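Local coordinates for protein diaminopimelate decarboxylase (Methanocaldococcus jannaschii, PDB 1TWI) that decarboxylates meso-diaminopimelate to L-lysine with the help of pyridoxal 5'-phosphate, the last step of lysine biosynthesis by the diaminopimelate route, working as a homodimer, at residues H337-C342 with D377-F382; E118-G123 with I140-T145; E243-G248 with E283-I288; A156-P161 with N178-D183. All blocks are in the same frame, centred on the assembly; numbering follows the deposited sequence.

Contact 1 of 4, residues H337-C342 with D377-F382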
loop_
_atom_site.group_PDB
_atom_site.type_symbol
_atom_site.label_atom_id
_atom_site.label_comp_id
_atom_site.label_asym_id
_atom_site.label_seq_id
_atom_site.Cartn_x
_atom_site.Cartn_y
_atom_site.Cartn_z
ATOM N N HIS A 337 0.413 -16.790 -2.779
ATOM C CA HIS A 337 -1.007 -17.108 -2.662
ATOM C C HIS A 337 -1.298 -18.153 -3.752
ATOM O O HIS A 337 -0.790 -18.037 -4.840
ATOM C CB HIS A 337 -1.945 -15.922 -2.917
ATOM C CG HIS A 337 -1.892 -14.876 -1.847
ATOM N ND1 HIS A 337 -2.871 -14.739 -0.879
ATOM C CD2 HIS A 337 -0.963 -13.925 -1.590
ATOM C CE1 HIS A 337 -2.541 -13.741 -0.071
ATOM N NE2 HIS A 337 -1.385 -13.233 -0.480
ATOM N N HIS A 338 -2.074 -19.173 -3.417
ATOM C CA HIS A 338 -2.496 -20.209 -4.359
ATOM C C HIS A 338 -3.493 -19.542 -5.359
ATOM O O HIS A 338 -4.312 -18.721 -4.984
ATOM C CB HIS A 338 -3.197 -21.315 -3.570
ATOM C CG HIS A 338 -3.536 -22.498 -4.405
ATOM N ND1 HIS A 338 -4.801 -23.060 -4.423
ATOM C CD2 HIS A 338 -2.790 -23.209 -5.285
ATOM C CE1 HIS A 338 -4.818 -24.078 -5.275
ATOM N NE2 HIS A 338 -3.612 -24.182 -5.817
ATOM N N ILE A 339 -3.396 -19.891 -6.626
ATOM C CA ILE A 339 -4.240 -19.300 -7.650
ATOM C C ILE A 339 -4.737 -20.415 -8.572
ATOM O O ILE A 339 -3.955 -21.283 -8.936
ATOM C CB ILE A 339 -3.416 -18.287 -8.511
ATOM C CG1 ILE A 339 -2.938 -17.119 -7.622
ATOM C CG2 ILE A 339 -4.256 -17.718 -9.705
ATOM C CD1 ILE A 339 -1.849 -16.240 -8.289
ATOM N N ILE A 340 -6.017 -20.382 -8.951
ATOM C CA ILE A 340 -6.584 -21.365 -9.877
ATOM C C ILE A 340 -7.506 -20.685 -10.906
ATOM O O ILE A 340 -7.927 -19.522 -10.764
ATOM C CB ILE A 340 -7.508 -22.393 -9.170
ATOM C CG1 ILE A 340 -8.751 -21.657 -8.633
ATOM C CG2 ILE A 340 -6.756 -23.130 -7.981
ATOM C CD1 ILE A 340 -9.734 -22.614 -7.902
ATOM N N ASN A 341 -7.821 -21.442 -11.949
ATOM C CA ASN A 341 -8.785 -20.999 -12.930
ATOM C C ASN A 341 -10.078 -21.493 -12.279
ATOM O O ASN A 341 -10.120 -22.598 -11.738
ATOM C CB ASN A 341 -8.595 -21.751 -14.246
ATOM C CG ASN A 341 -9.374 -21.123 -15.393
ATOM O OD1 ASN A 341 -10.510 -20.633 -15.206
ATOM N ND2 ASN A 341 -8.780 -21.147 -16.586
ATOM N N CYS A 342 -11.129 -20.690 -12.293
ATOM C CA CYS A 342 -12.405 -21.156 -11.740
ATOM C C CYS A 342 -13.060 -22.224 -12.603
ATOM O O CYS A 342 -14.028 -22.824 -12.175
ATOM C CB CYS A 342 -13.401 -19.994 -11.609
ATOM S SG CYS A 342 -12.950 -18.922 -10.175
ATOM N N ASP A 377 -11.977 -15.960 -18.747
ATOM C CA ASP A 377 -12.001 -16.872 -17.608
ATOM C C ASP A 377 -11.837 -15.990 -16.365
ATOM O O ASP A 377 -11.386 -14.849 -16.452
ATOM C CB ASP A 377 -10.802 -17.842 -17.669
ATOM C CG ASP A 377 -11.042 -19.014 -18.622
ATOM O OD1 ASP A 377 -12.214 -19.185 -19.046
ATOM O OD2 ASP A 377 -10.064 -19.765 -18.904
ATOM N N VAL A 378 -12.200 -16.552 -15.227
ATOM C CA VAL A 378 -12.104 -15.874 -13.935
ATOM C C VAL A 378 -11.085 -16.672 -13.113
ATOM O O VAL A 378 -11.218 -17.907 -13.010
ATOM C CB VAL A 378 -13.467 -15.916 -13.227
ATOM C CG1 VAL A 378 -13.355 -15.266 -11.801
ATOM C CG2 VAL A 378 -14.553 -15.133 -14.104
ATOM N N LEU A 379 -10.060 -15.997 -12.582
ATOM C CA LEU A 379 -9.102 -16.685 -11.750
ATOM C C LEU A 379 -9.458 -16.354 -10.290
ATOM O O LEU A 379 -9.976 -15.259 -10.020
ATOM C CB LEU A 379 -7.665 -16.198 -12.003
ATOM C CG LEU A 379 -7.127 -16.218 -13.432
ATOM C CD1 LEU A 379 -5.637 -15.892 -13.371
ATOM C CD2 LEU A 379 -7.314 -17.646 -14.046
ATOM N N ALA A 380 -9.208 -17.291 -9.365
ATOM C CA ALA A 380 -9.429 -17.044 -7.949
ATOM C C ALA A 380 -8.057 -17.061 -7.232
ATOM O O ALA A 380 -7.244 -18.033 -7.365
ATOM C CB ALA A 380 -10.347 -18.128 -7.351
ATOM N N ILE A 381 -7.801 -16.013 -6.459
ATOM C CA ILE A 381 -6.557 -15.929 -5.699
ATOM C C ILE A 381 -7.010 -16.229 -4.290
ATOM O O ILE A 381 -7.837 -15.506 -3.693
ATOM C CB ILE A 381 -5.972 -14.492 -5.796
ATOM C CG1 ILE A 381 -5.648 -14.177 -7.277
ATOM C CG2 ILE A 381 -4.658 -14.376 -4.936
ATOM C CD1 ILE A 381 -5.582 -12.569 -7.553
ATOM N N PHE A 382 -6.456 -17.298 -3.731
ATOM C CA PHE A 382 -6.830 -17.744 -2.389
ATOM C C PHE A 382 -6.241 -16.990 -1.210
ATOM O O PHE A 382 -5.189 -16.387 -1.307
ATOM C CB PHE A 382 -6.388 -19.195 -2.156
ATOM C CG PHE A 382 -7.283 -20.240 -2.795
ATOM C CD1 PHE A 382 -7.854 -20.014 -4.057
ATOM C CD2 PHE A 382 -7.484 -21.459 -2.168
ATOM C CE1 PHE A 382 -8.606 -21.020 -4.683
ATOM C CE2 PHE A 382 -8.240 -22.499 -2.775
ATOM C CZ PHE A 382 -8.794 -22.266 -4.033
HETATM O O HOH W 1 -12.939 -19.364 -15.334
#
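I340 and A380 face each other as the antiparallel hydrogen-bonded pair, flanked by the non-hydrogen-bonded pairs I339–I381 and N341–L379; strands 339-341 and 378-382 run antiparallel, 157° between their N-to-C directions. The I340 N to A380 O bond is 3.1 Å and the return bond, A380 N to I340 O, is 2.9 Å. F382 N to H338 O and C342 N to V378 O continue the pairing at the two ends. Strand 378-382 pairs on its other edge with strand 300-311, within the mixed beta-sheet of the C-terminal domain found in this decarboxylase family. H338, its CG anti to the backbone N (chi1 -174°) and its side chain alongside that of F382, makes a T-shaped (edge-to-face) pair with it: H338 ND1 sits 3.8 Å above the F382 ring centre, the planes at 83°. This buried ND1 has no polar partner in the model. I340 CD1 meets the rim of the same phenyl at CE1, 3.8 Å away. H337 ND1 gives a 2.9 Å bond to F382 O, which lies in the imidazole plane. At the opposite end N341 ND2 donates to D377 OD2 (3.0 Å) from above the carboxylate plane, while K345 makes a salt bridge to that oxygen. A water bridges N341 OD1 and V378 N.

Contact 2 of 4, residues E118-G123 with I140-T145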
loop_
_atom_site.group_PDB
_atom_site.type_symbol
_atom_site.label_atom_id
_atom_site.label_comp_id
_atom_site.label_asym_id
_atom_site.label_seq_id
_atom_site.Cartn_x
_atom_site.Cartn_y
_atom_site.Cartn_z
ATOM N N GLU A 118 -6.665 12.271 21.838
ATOM C CA GLU A 118 -8.052 12.054 21.413
ATOM C C GLU A 118 -8.451 10.564 21.452
ATOM O O GLU A 118 -9.575 10.222 21.792
ATOM C CB GLU A 118 -8.239 12.576 19.992
ATOM C CG GLU A 118 -8.074 14.118 19.898
ATOM C CD GLU A 118 -6.624 14.713 20.079
ATOM O OE1 GLU A 118 -5.502 14.048 19.949
ATOM O OE2 GLU A 118 -6.640 15.965 20.359
ATOM N N GLU A 119 -7.532 9.686 21.057
ATOM C CA GLU A 119 -7.816 8.245 21.066
ATOM C C GLU A 119 -7.956 7.746 22.492
ATOM O O GLU A 119 -8.755 6.844 22.787
ATOM C CB GLU A 119 -6.701 7.471 20.345
ATOM C CG GLU A 119 -6.764 7.639 18.824
ATOM C CD GLU A 119 -5.585 6.954 18.120
ATOM O OE1 GLU A 119 -4.428 7.124 18.597
ATOM O OE2 GLU A 119 -5.798 6.283 17.083
ATOM N N ILE A 120 -7.132 8.282 23.379
ATOM C CA ILE A 120 -7.222 7.857 24.788
ATOM C C ILE A 120 -8.590 8.313 25.391
ATOM O O ILE A 120 -9.238 7.549 26.117
ATOM C CB ILE A 120 -5.999 8.413 25.568
ATOM C CG1 ILE A 120 -4.752 7.614 25.109
ATOM C CG2 ILE A 120 -6.192 8.260 27.113
ATOM C CD1 ILE A 120 -3.426 8.319 25.270
ATOM N N ILE A 121 -9.036 9.533 25.041
ATOM C CA ILE A 121 -10.321 10.038 25.556
ATOM C C ILE A 121 -11.374 9.071 25.085
ATOM O O ILE A 121 -12.275 8.674 25.858
ATOM C CB ILE A 121 -10.655 11.493 24.993
ATOM C CG1 ILE A 121 -9.850 12.557 25.769
ATOM C CG2 ILE A 121 -12.137 11.812 25.113
ATOM C CD1 ILE A 121 -9.622 13.913 24.982
ATOM N N MET A 122 -11.275 8.658 23.827
ATOM C CA MET A 122 -12.268 7.756 23.275
ATOM C C MET A 122 -12.311 6.422 23.981
ATOM O O MET A 122 -13.407 5.914 24.266
ATOM C CB MET A 122 -12.019 7.541 21.769
ATOM C CG MET A 122 -13.053 6.663 21.063
ATOM S SD MET A 122 -12.738 6.515 19.199
ATOM C CE MET A 122 -11.980 7.973 19.020
ATOM N N GLY A 123 -11.135 5.835 24.240
ATOM C CA GLY A 123 -11.118 4.549 24.934
ATOM C C GLY A 123 -11.645 4.670 26.368
ATOM O O GLY A 123 -12.292 3.741 26.887
ATOM N N ILE A 140 1.996 7.923 31.014
ATOM C CA ILE A 140 1.846 9.286 31.580
ATOM C C ILE A 140 0.655 10.012 30.921
ATOM O O ILE A 140 -0.218 10.576 31.611
ATOM C CB ILE A 140 3.210 10.092 31.444
ATOM C CG1 ILE A 140 4.284 9.402 32.326
ATOM C CG2 ILE A 140 3.045 11.621 31.876
ATOM C CD1 ILE A 140 5.669 9.995 32.148
ATOM N N LEU A 141 0.551 9.927 29.602
ATOM C CA LEU A 141 -0.547 10.588 28.923
ATOM C C LEU A 141 -1.888 9.994 29.313
ATOM O O LEU A 141 -2.896 10.711 29.515
ATOM C CB LEU A 141 -0.331 10.529 27.391
ATOM C CG LEU A 141 -1.540 11.003 26.554
ATOM C CD1 LEU A 141 -1.799 12.503 26.794
ATOM C CD2 LEU A 141 -1.219 10.777 25.056
ATOM N N ILE A 142 -1.948 8.670 29.465
ATOM C CA ILE A 142 -3.226 8.062 29.847
ATOM C C ILE A 142 -3.639 8.498 31.271
ATOM O O ILE A 142 -4.818 8.809 31.526
ATOM C CB ILE A 142 -3.140 6.494 29.833
ATOM C CG1 ILE A 142 -3.070 5.990 28.364
ATOM C CG2 ILE A 142 -4.309 5.890 30.567
ATOM C CD1 ILE A 142 -2.620 4.468 28.258
ATOM N N ASN A 143 -2.684 8.497 32.205
ATOM C CA ASN A 143 -3.017 8.862 33.591
ATOM C C ASN A 143 -3.458 10.368 33.611
ATOM O O ASN A 143 -4.414 10.725 34.286
ATOM C CB ASN A 143 -1.777 8.640 34.484
ATOM C CG ASN A 143 -2.016 9.003 35.918
ATOM O OD1 ASN A 143 -1.377 9.927 36.419
ATOM N ND2 ASN A 143 -2.918 8.293 36.598
ATOM N N GLU A 144 -2.755 11.225 32.867
ATOM C CA GLU A 144 -3.118 12.654 32.827
ATOM C C GLU A 144 -4.515 12.834 32.187
ATOM O O GLU A 144 -5.323 13.641 32.640
ATOM C CB GLU A 144 -2.078 13.451 32.027
ATOM C CG GLU A 144 -0.766 13.771 32.777
ATOM C CD GLU A 144 0.350 14.219 31.804
ATOM O OE1 GLU A 144 1.504 14.483 32.255
ATOM O OE2 GLU A 144 0.065 14.300 30.569
ATOM N N THR A 145 -4.810 12.076 31.129
ATOM C CA THR A 145 -6.110 12.196 30.462
ATOM C C THR A 145 -7.249 11.665 31.332
ATOM O O THR A 145 -8.349 12.275 31.432
ATOM C CB THR A 145 -6.049 11.464 29.104
ATOM O OG1 THR A 145 -4.979 12.045 28.355
ATOM C CG2 THR A 145 -7.361 11.608 28.355
#
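L141, the first residue of helix 140-145 to touch helix 118-123, brings its CD2 methyl to 3.3 Å from I120 CD1, tighter than ordinary van der Waals contact. Its CG stands anti to the backbone N (chi1 171°), and chi2 near 65° then sets the delta carbons, bringing CD2 to the isoleucine; the two side chains cross obliquely. L141 also packs on H308 of the second subunit, so the edge of this helix pair lies at the dimer interface. Next comes I142, whose CG1 lies 3.9 Å from the same I120 CD1; here the side chains cross at about a right angle. I142 then continues inward onto F131 and V133 of strand 130-133 and V155 of strand 153-160. The helices, 117-125 and 136-149, are neighbours in the outer layer of the TIM-type alpha/beta barrel, linked through strand 130-133 in a beta/alpha succession. Their short segments pass 9.9 Å apart at an angle of 57°, and I120 reaches across to L141, I142 and T145. One turn after L141, T145 presents its CG2 methyl to both isoleucines: 3.8 Å to I120 CG2 and 3.7 Å to I121 CG1. The hydroxyl is turned back to its own helix, with T145 OG1 donating to L141 O at 2.7 Å. That carbonyl also takes the helical bond from T145 N, the two donors arriving from opposite faces of its plane. OG1 has a further hydrogen-bond partner in K117 NZ.

Contact 3 of 4, residues E243-G248 with E283-I288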
loop_
_atom_site.group_PDB
_atom_site.type_symbol
_atom_site.label_atom_id
_atom_site.label_comp_id
_atom_site.label_asym_id
_atom_site.label_seq_id
_atom_site.Cartn_x
_atom_site.Cartn_y
_atom_site.Cartn_z
ATOM N N GLU A 243 -4.082 -9.621 36.441
ATOM C CA GLU A 243 -5.394 -10.219 36.156
ATOM C C GLU A 243 -5.541 -10.862 34.789
ATOM O O GLU A 243 -6.259 -11.877 34.633
ATOM C CB GLU A 243 -6.499 -9.144 36.323
ATOM C CG GLU A 243 -6.578 -8.673 37.782
ATOM C CD GLU A 243 -7.380 -7.410 37.998
ATOM O OE1 GLU A 243 -8.291 -7.128 37.167
ATOM O OE2 GLU A 243 -7.105 -6.696 39.019
ATOM N N ASP A 244 -4.848 -10.290 33.802
ATOM C CA ASP A 244 -4.925 -10.706 32.402
ATOM C C ASP A 244 -3.558 -10.922 31.790
ATOM O O ASP A 244 -2.675 -10.089 31.975
ATOM C CB ASP A 244 -5.493 -9.597 31.466
ATOM C CG ASP A 244 -6.958 -9.233 31.714
ATOM O OD1 ASP A 244 -7.680 -10.018 32.354
ATOM O OD2 ASP A 244 -7.396 -8.141 31.215
ATOM N N VAL A 245 -3.398 -12.005 31.044
ATOM C CA VAL A 245 -2.188 -12.229 30.253
ATOM C C VAL A 245 -2.710 -12.316 28.809
ATOM O O VAL A 245 -3.570 -13.129 28.473
ATOM C CB VAL A 245 -1.442 -13.517 30.655
ATOM C CG1 VAL A 245 -0.390 -13.851 29.579
ATOM C CG2 VAL A 245 -0.720 -13.264 31.999
ATOM N N ASN A 246 -2.209 -11.433 27.952
ATOM C CA ASN A 246 -2.665 -11.383 26.552
ATOM C C ASN A 246 -1.437 -11.742 25.745
ATOM O O ASN A 246 -0.419 -11.031 25.812
ATOM C CB ASN A 246 -3.172 -9.947 26.271
ATOM C CG ASN A 246 -3.599 -9.718 24.816
ATOM O OD1 ASN A 246 -3.204 -10.456 23.895
ATOM N ND2 ASN A 246 -4.391 -8.645 24.601
ATOM N N LEU A 247 -1.498 -12.869 25.020
ATOM C CA LEU A 247 -0.321 -13.292 24.282
ATOM C C LEU A 247 -0.282 -12.891 22.819
ATOM O O LEU A 247 0.560 -13.370 22.049
ATOM C CB LEU A 247 -0.109 -14.820 24.463
ATOM C CG LEU A 247 0.119 -15.209 25.960
ATOM C CD1 LEU A 247 0.020 -16.769 26.137
ATOM C CD2 LEU A 247 1.504 -14.732 26.449
ATOM N N GLY A 248 -1.160 -11.957 22.418
ATOM C CA GLY A 248 -1.048 -11.450 21.042
ATOM C C GLY A 248 -1.539 -12.407 19.967
ATOM O O GLY A 248 -2.266 -13.382 20.245
ATOM N N GLU A 283 -1.401 -16.720 40.655
ATOM C CA GLU A 283 -2.741 -17.160 40.308
ATOM C C GLU A 283 -2.895 -17.161 38.804
ATOM O O GLU A 283 -2.401 -16.277 38.126
ATOM C CB GLU A 283 -3.761 -16.241 40.954
ATOM C CG GLU A 283 -3.604 -16.252 42.474
ATOM C CD GLU A 283 -4.607 -15.350 43.156
ATOM O OE1 GLU A 283 -4.294 -14.849 44.274
ATOM O OE2 GLU A 283 -5.700 -15.150 42.554
ATOM N N MET A 284 -3.568 -18.164 38.260
ATOM C CA MET A 284 -3.752 -18.194 36.836
ATOM C C MET A 284 -4.633 -17.032 36.408
ATOM O O MET A 284 -5.666 -16.769 37.005
ATOM C CB MET A 284 -4.332 -19.527 36.379
ATOM C CG MET A 284 -3.326 -20.669 36.587
ATOM S SD MET A 284 -1.899 -20.655 35.494
ATOM C CE MET A 284 -0.741 -19.685 36.439
ATOM N N PRO A 285 -4.223 -16.330 35.330
ATOM C CA PRO A 285 -4.993 -15.169 34.846
ATOM C C PRO A 285 -6.050 -15.461 33.766
ATOM O O PRO A 285 -6.182 -16.610 33.292
ATOM C CB PRO A 285 -3.901 -14.261 34.284
ATOM C CG PRO A 285 -2.971 -15.327 33.565
ATOM C CD PRO A 285 -2.920 -16.472 34.631
ATOM N N ASN A 286 -6.820 -14.428 33.404
ATOM C CA ASN A 286 -7.685 -14.583 32.231
ATOM C C ASN A 286 -6.688 -14.633 31.087
ATOM O O ASN A 286 -5.627 -14.032 31.175
ATOM C CB ASN A 286 -8.591 -13.379 32.059
ATOM C CG ASN A 286 -9.461 -13.178 33.247
ATOM O OD1 ASN A 286 -10.242 -14.079 33.606
ATOM N ND2 ASN A 286 -9.329 -12.022 33.895
ATOM N N LEU A 287 -7.016 -15.347 30.012
ATOM C CA LEU A 287 -6.105 -15.469 28.902
ATOM C C LEU A 287 -6.705 -14.788 27.670
ATOM O O LEU A 287 -7.881 -15.008 27.361
ATOM C CB LEU A 287 -5.862 -16.987 28.581
ATOM C CG LEU A 287 -5.093 -17.321 27.282
ATOM C CD1 LEU A 287 -3.710 -16.679 27.306
ATOM C CD2 LEU A 287 -4.934 -18.875 27.075
ATOM N N ILE A 288 -5.933 -13.940 26.985
ATOM C CA ILE A 288 -6.453 -13.273 25.783
ATOM C C ILE A 288 -5.499 -13.535 24.631
ATOM O O ILE A 288 -4.261 -13.511 24.842
ATOM C CB ILE A 288 -6.481 -11.721 25.973
ATOM C CG1 ILE A 288 -7.359 -11.373 27.183
ATOM C CG2 ILE A 288 -6.999 -11.031 24.713
ATOM C CD1 ILE A 288 -7.230 -9.868 27.684
#
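V245 and P285 are pressed unusually close: V245 CG2 lies 3.4 Å from P285 CG, inside the normal carbon-carbon contact distance, with the proline ring just ahead of strand 286-289. A second notable feature is a polar pair on the other face of the sheet. N286 ND2 donates to D244 OD1 over 3.0 Å, meeting the oxygen nearly along its C-O bond, although the amide and carboxylate planes are 61° apart. Each partner is held from outside as well, D244 OD2 by a salt bridge to R129 and N286 OD1 by the backbone N of E61. On this same face I288 sits beside D244 and N246: its CD1 comes to 3.9 Å from D244 OD2, and its CG2 to 3.5 Å from N246 ND2. The backbone bonds step along the pair, from N286 N to E243 O, V245 N to N286 O, I288 N to V245 O and finally L247 N to I288 O at 2.8 Å. N246 CG, anti to the backbone N (chi1 176°), lies 3.6 Å from I288 CG2. Its OD1 accepts from G248 N at 2.9 Å, an Asx turn, while ND2 reaches E290, a cofactor-binding residue. Strands 244-246 and 286-289, parallel and joined through helix 264-276, form a beta-alpha-beta unit of the TIM-type barrel; G248 lies close to the bound pyridoxal-5'-phosphate at the C-terminal ends of the strands.

Contact 4 of 4, residues A156-P161 with N178-D183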
loop_
_atom_site.group_PDB
_atom_site.type_symbol
_atom_site.label_atom_id
_atom_site.label_comp_id
_atom_site.label_asym_id
_atom_site.label_seq_id
_atom_site.Cartn_x
_atom_site.Cartn_y
_atom_site.Cartn_z
ATOM N N ALA A 156 -2.911 -2.286 30.717
ATOM C CA ALA A 156 -2.155 -3.525 30.610
ATOM C C ALA A 156 -0.810 -2.998 30.040
ATOM O O ALA A 156 -0.706 -1.829 29.644
ATOM C CB ALA A 156 -2.851 -4.500 29.612
ATOM N N PHE A 157 0.237 -3.814 30.023
ATOM C CA PHE A 157 1.508 -3.336 29.541
ATOM C C PHE A 157 2.046 -4.258 28.496
ATOM O O PHE A 157 2.140 -5.474 28.728
ATOM C CB PHE A 157 2.501 -3.243 30.748
ATOM C CG PHE A 157 2.083 -2.231 31.757
ATOM C CD1 PHE A 157 1.033 -2.491 32.632
ATOM C CD2 PHE A 157 2.627 -0.957 31.710
ATOM C CE1 PHE A 157 0.509 -1.466 33.448
ATOM C CE2 PHE A 157 2.108 0.080 32.523
ATOM C CZ PHE A 157 1.069 -0.170 33.374
ATOM N N ARG A 158 2.395 -3.709 27.335
ATOM C CA ARG A 158 2.954 -4.556 26.265
ATOM C C ARG A 158 4.445 -4.666 26.587
ATOM O O ARG A 158 5.163 -3.679 26.581
ATOM C CB ARG A 158 2.786 -3.906 24.879
ATOM C CG ARG A 158 3.465 -4.708 23.782
ATOM C CD ARG A 158 3.173 -4.154 22.365
ATOM N NE ARG A 158 3.689 -5.077 21.339
ATOM C CZ ARG A 158 3.434 -4.977 20.044
ATOM N NH1 ARG A 158 2.674 -3.983 19.593
ATOM N NH2 ARG A 158 3.939 -5.876 19.199
ATOM N N ILE A 159 4.895 -5.875 26.871
ATOM C CA ILE A 159 6.290 -6.102 27.235
ATOM C C ILE A 159 7.044 -6.866 26.156
ATOM O O ILE A 159 6.438 -7.622 25.383
ATOM C CB ILE A 159 6.381 -6.956 28.526
ATOM C CG1 ILE A 159 5.674 -8.334 28.297
ATOM C CG2 ILE A 159 5.531 -6.342 29.672
ATOM C CD1 ILE A 159 5.730 -9.299 29.573
ATOM N N ASN A 160 8.371 -6.707 26.145
ATOM C CA ASN A 160 9.253 -7.430 25.216
ATOM C C ASN A 160 10.052 -8.342 26.154
ATOM O O ASN A 160 11.036 -7.917 26.725
ATOM C CB ASN A 160 10.149 -6.433 24.537
ATOM C CG ASN A 160 9.346 -5.427 23.769
ATOM O OD1 ASN A 160 8.239 -5.750 23.334
ATOM N ND2 ASN A 160 9.880 -4.236 23.567
ATOM N N PRO A 161 9.587 -9.574 26.340
ATOM C CA PRO A 161 10.191 -10.592 27.217
ATOM C C PRO A 161 11.562 -10.995 26.768
ATOM O O PRO A 161 11.954 -10.765 25.614
ATOM C CB PRO A 161 9.166 -11.729 27.211
ATOM C CG PRO A 161 8.564 -11.640 25.844
ATOM C CD PRO A 161 8.563 -10.155 25.458
ATOM N N ASN A 178 12.543 -3.328 17.270
ATOM C CA ASN A 178 11.361 -2.679 16.700
ATOM C C ASN A 178 10.893 -1.601 17.633
ATOM O O ASN A 178 11.392 -1.473 18.789
ATOM C CB ASN A 178 10.281 -3.736 16.410
ATOM C CG ASN A 178 10.679 -4.666 15.266
ATOM O OD1 ASN A 178 10.272 -5.837 15.219
ATOM N ND2 ASN A 178 11.453 -4.140 14.322
ATOM N N LYS A 179 9.905 -0.837 17.165
ATOM C CA LYS A 179 9.461 0.318 17.937
ATOM C C LYS A 179 8.537 -0.031 19.087
ATOM O O LYS A 179 8.315 0.810 19.946
ATOM C CB LYS A 179 8.741 1.298 16.994
ATOM C CG LYS A 179 7.450 0.697 16.372
ATOM C CD LYS A 179 6.797 1.698 15.350
ATOM C CE LYS A 179 5.517 1.111 14.761
ATOM N NZ LYS A 179 4.844 2.024 13.758
ATOM N N PHE A 180 8.045 -1.262 19.161
ATOM C CA PHE A 180 7.013 -1.550 20.194
ATOM C C PHE A 180 7.459 -2.029 21.545
ATOM O O PHE A 180 8.563 -2.573 21.692
ATOM C CB PHE A 180 6.038 -2.659 19.720
ATOM C CG PHE A 180 5.623 -2.521 18.279
ATOM C CD1 PHE A 180 4.596 -1.661 17.927
ATOM C CD2 PHE A 180 6.271 -3.263 17.291
ATOM C CE1 PHE A 180 4.198 -1.552 16.588
ATOM C CE2 PHE A 180 5.884 -3.156 15.925
ATOM C CZ PHE A 180 4.836 -2.298 15.585
ATOM N N GLY A 181 6.555 -1.857 22.508
ATOM C CA GLY A 181 6.764 -2.435 23.815
ATOM C C GLY A 181 7.789 -1.885 24.796
ATOM O O GLY A 181 8.653 -1.052 24.455
ATOM N N LEU A 182 7.684 -2.456 25.994
ATOM C CA LEU A 182 8.489 -2.103 27.173
ATOM C C LEU A 182 9.467 -3.216 27.419
ATOM O O LEU A 182 9.057 -4.357 27.705
ATOM C CB LEU A 182 7.567 -1.962 28.386
ATOM C CG LEU A 182 6.493 -0.881 28.183
ATOM C CD1 LEU A 182 5.353 -1.063 29.201
ATOM C CD2 LEU A 182 7.097 0.507 28.401
ATOM N N ASP A 183 10.752 -2.899 27.237
ATOM C CA ASP A 183 11.791 -3.910 27.392
ATOM C C ASP A 183 11.769 -4.480 28.826
ATOM O O ASP A 183 11.760 -3.720 29.820
ATOM C CB ASP A 183 13.157 -3.316 27.091
ATOM C CG ASP A 183 14.229 -4.386 26.992
ATOM O OD1 ASP A 183 15.047 -4.500 27.921
ATOM O OD2 ASP A 183 14.225 -5.144 26.003
HETATM O O HOH W 2 12.946 -4.357 23.790
#
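R158 lays its guanidinium flat against F180, the planes 13° apart and the centres 4.4 Å from each other. The overlap is offset toward the root of the aromatic side chain: F180 CB sits 3.5 Å above the guanidinium centre, and NH1 is 3.4 Å from F180 CD1. An arm extended from CG to NE carries the group there. On the opposite flank of the strand F157 turns its ring edge to L182, with CD2 3.7 Å from L182 CD1. The backbones pair in parallel, L182 N to R158 O and N160 N to L182 O, closing the beta-alpha-beta unit of strand 153-160, helix 169-177 and strand 182-183 in the TIM-type barrel. N160 reaches across with its amide: ND2 donates to F180 O at 2.8 Å, on a lone pair, and also to a water that donates to D183 OD2. D183 OD1 is hydrogen-bonded to S186 OG. G181, at positive phi, passes its CA 3.4 Å from R158 O. K179, beside F180, forms a salt bridge to D362 of the second subunit. R158 touches both pyridoxal-5'-phosphate and C358 of that subunit, the predicted proton donor. A positively charged group that lies flat on a phenyl ring and also touches the cofactor would probably add positive potential to the pocket.

Contacts 2, 3 and 4 belong to the cofactor-binding barrel, whereas contact 1 lies in the other domain on the far side of the chain's centre, its centre about 40 Å from those of contacts 3 and 4. Contacts 3 and 4 share the parallel sheet, with nearest atoms about 6 Å apart, and both approach the cofactor: R158 of contact 4 is about 4 Å from it and G248 of contact 3 about 5 Å. Contact 2 is on the outer helices, about 7 Å from contact 4 at the nearest atoms; it and contact 4 both touch the second subunit. In contact 1, the H337 side chain comes within about 3 Å of R329, an inferred substrate-binding residue.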